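Local coordinates for oxysterol-binding protein homolog 1 (Saccharomyces cerevisiae, PDB 5H28), which carries sterols and other lipids between membranes and is targeted to the nucleus-vacuole junction through its ankyrin repeats, the part given here, at residues K195-I200 / I240-E245. Sequence-based numbering, arbitrary orientation.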
loop_
_atom_site.group_PDB
_atom_site.type_symbol
_atom_site.label_atom_id
_atom_site.label_comp_id
_atom_site.label_asym_id
_atom_site.label_seq_id
_atom_site.Cartn_x
_atom_site.Cartn_y
_atom_site.Cartn_z
ATOM N N LYS A 195 21.503 -14.394 10.526
ATOM C CA LYS A 195 22.961 -14.314 10.511
ATOM C C LYS A 195 23.465 -13.251 11.488
ATOM O O LYS A 195 24.534 -13.407 12.084
ATOM C CB LYS A 195 23.465 -14.022 9.092
ATOM C CG LYS A 195 23.259 -15.201 8.143
ATOM C CD LYS A 195 23.766 -14.939 6.734
ATOM C CE LYS A 195 22.862 -13.983 5.970
ATOM N NZ LYS A 195 23.277 -13.879 4.541
ATOM N N LYS A 196 22.683 -12.186 11.670
ATOM C CA LYS A 196 23.049 -11.104 12.584
ATOM C C LYS A 196 22.817 -11.549 14.031
ATOM O O LYS A 196 23.374 -10.972 14.965
ATOM C CB LYS A 196 22.213 -9.851 12.280
ATOM C CG LYS A 196 22.757 -8.543 12.866
ATOM C CD LYS A 196 21.898 -7.356 12.433
ATOM C CE LYS A 196 22.559 -6.015 12.747
ATOM N NZ LYS A 196 22.762 -5.798 14.204
ATOM N N ARG A 197 21.990 -12.580 14.199
ATOM C CA ARG A 197 21.657 -13.136 15.507
ATOM C C ARG A 197 20.817 -12.184 16.364
ATOM O O ARG A 197 20.877 -12.213 17.597
ATOM C CB ARG A 197 22.939 -13.564 16.236
ATOM C CG ARG A 197 23.684 -14.670 15.491
ATOM C CD ARG A 197 25.047 -15.013 16.079
ATOM N NE ARG A 197 24.968 -15.736 17.347
ATOM C CZ ARG A 197 25.196 -15.190 18.537
ATOM N NH1 ARG A 197 25.102 -15.929 19.634
ATOM N NH2 ARG A 197 25.520 -13.907 18.630
ATOM N N ASP A 198 20.032 -11.344 15.692
ATOM C CA ASP A 198 19.133 -10.395 16.350
ATOM C C ASP A 198 17.800 -11.135 16.439
ATOM O O ASP A 198 16.976 -11.054 15.526
ATOM C CB ASP A 198 18.971 -9.137 15.489
ATOM C CG ASP A 198 18.115 -8.064 16.155
ATOM O OD1 ASP A 198 17.364 -8.379 17.103
ATOM O OD2 ASP A 198 18.182 -6.900 15.707
ATOM N N VAL A 199 17.594 -11.854 17.536
ATOM C CA VAL A 199 16.371 -12.640 17.706
ATOM C C VAL A 199 15.089 -11.815 17.766
ATOM O O VAL A 199 14.062 -12.224 17.221
ATOM C CB VAL A 199 16.459 -13.535 18.962
ATOM C CG1 VAL A 199 15.236 -14.439 19.044
ATOM C CG2 VAL A 199 17.724 -14.382 18.907
ATOM N N ILE A 200 15.133 -10.659 18.418
ATOM C CA ILE A 200 13.947 -9.820 18.500
ATOM C C ILE A 200 13.495 -9.414 17.099
ATOM O O ILE A 200 12.305 -9.480 16.786
ATOM C CB ILE A 200 14.203 -8.559 19.360
ATOM C CG1 ILE A 200 14.359 -8.969 20.827
ATOM C CG2 ILE A 200 13.057 -7.564 19.199
ATOM C CD1 ILE A 200 14.614 -7.812 21.764
ATOM N N ILE A 240 26.000 -20.330 24.133
ATOM C CA ILE A 240 25.348 -20.589 22.849
ATOM C C ILE A 240 23.838 -20.434 23.012
ATOM O O ILE A 240 23.062 -20.904 22.180
ATOM C CB ILE A 240 25.644 -22.008 22.306
ATOM C CG1 ILE A 240 25.279 -23.064 23.352
ATOM C CG2 ILE A 240 27.109 -22.117 21.905
ATOM C CD1 ILE A 240 25.341 -24.482 22.826
ATOM N N ALA A 241 23.429 -19.750 24.079
ATOM C CA ALA A 241 22.013 -19.540 24.365
ATOM C C ALA A 241 21.251 -18.840 23.243
ATOM O O ALA A 241 20.130 -19.229 22.918
ATOM C CB ALA A 241 21.854 -18.758 25.665
ATOM N N ILE A 242 21.850 -17.812 22.652
ATOM C CA ILE A 242 21.193 -17.083 21.571
ATOM C C ILE A 242 20.946 -17.986 20.367
ATOM O O ILE A 242 19.886 -17.932 19.747
ATOM C CB ILE A 242 22.032 -15.860 21.131
ATOM C CG1 ILE A 242 21.991 -14.792 22.226
ATOM C CG2 ILE A 242 21.505 -15.299 19.812
ATOM C CD1 ILE A 242 22.847 -13.578 21.932
ATOM N N ASP A 243 21.925 -18.824 20.052
ATOM C CA ASP A 243 21.817 -19.737 18.923
ATOM C C ASP A 243 20.731 -20.773 19.184
ATOM O O ASP A 243 19.978 -21.141 18.280
ATOM C CB ASP A 243 23.169 -20.398 18.696
ATOM C CG ASP A 243 24.279 -19.376 18.559
ATOM O OD1 ASP A 243 24.326 -18.689 17.518
ATOM O OD2 ASP A 243 25.084 -19.239 19.504
ATOM N N ILE A 244 20.649 -21.240 20.423
ATOM C CA ILE A 244 19.627 -22.208 20.779
ATOM C C ILE A 244 18.255 -21.545 20.661
ATOM O O ILE A 244 17.316 -22.138 20.130
ATOM C CB ILE A 244 19.834 -22.733 22.220
ATOM C CG1 ILE A 244 21.112 -23.575 22.279
ATOM C CG2 ILE A 244 18.633 -23.558 22.656
ATOM C CD1 ILE A 244 21.490 -24.027 23.674
ATOM N N GLU A 245 18.147 -20.312 21.148
ATOM C CA GLU A 245 16.891 -19.570 21.087
ATOM C C GLU A 245 16.461 -19.394 19.635
ATOM O O GLU A 245 15.295 -19.587 19.286
ATOM C CB GLU A 245 17.056 -18.191 21.736
ATOM C CG GLU A 245 15.745 -17.421 21.898
ATOM C CD GLU A 245 15.937 -15.994 22.394
ATOM O OE1 GLU A 245 16.931 -15.727 23.098
ATOM O OE2 GLU A 245 15.078 -15.142 22.089
#
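Arg197 reaches across to Asp243 and Ile242 on the first turn of helix 241-256. Its CB points toward that helix. The chain bends at chi3 (72°), which turns NE toward Asp243. Arg197 CD comes within 4.0 Å of Asp243 OD1. Arg197 NE then donates a nearly straight hydrogen bond to Asp243 OD1 at 3.0 Å, as part of a salt bridge. This oxygen lies in the guanidinium plane and is met on its syn side, 30° out of the carboxylate plane. Arg197 NH1 adds a weak bond of 3.3 Å to Asp243 OD2. The two flat groups are turned 40° apart.

Ile242 lies across the arginine at about a right angle. Its CG2 sits 3.6 Å above one guanidinium face, toward the rim, and its CB is 3.4 Å from Arg197 NH1. An alanine in place of Arg197 would probably leave the Asp243 carboxylate without this charged mate and take the guanidinium away from Ile242 CB and CG2.

Farther along, Val199 CG2 packs on Ile242 CG2 at 4.0 Å. Val199 CG1 closely approaches Glu245 OE2, an oxygen that is salt-bridged to Arg203.

Arg197 has positive phi and is the C-prime residue of a Schellman motif ending helix 189-196. Asp198 N-caps helix 199-207, its OD1 bonded to Met201 N. This is the tight helix-turn-helix of an ankyrin repeat, here the predicted third one, with its turn packed against the following helix 241-256.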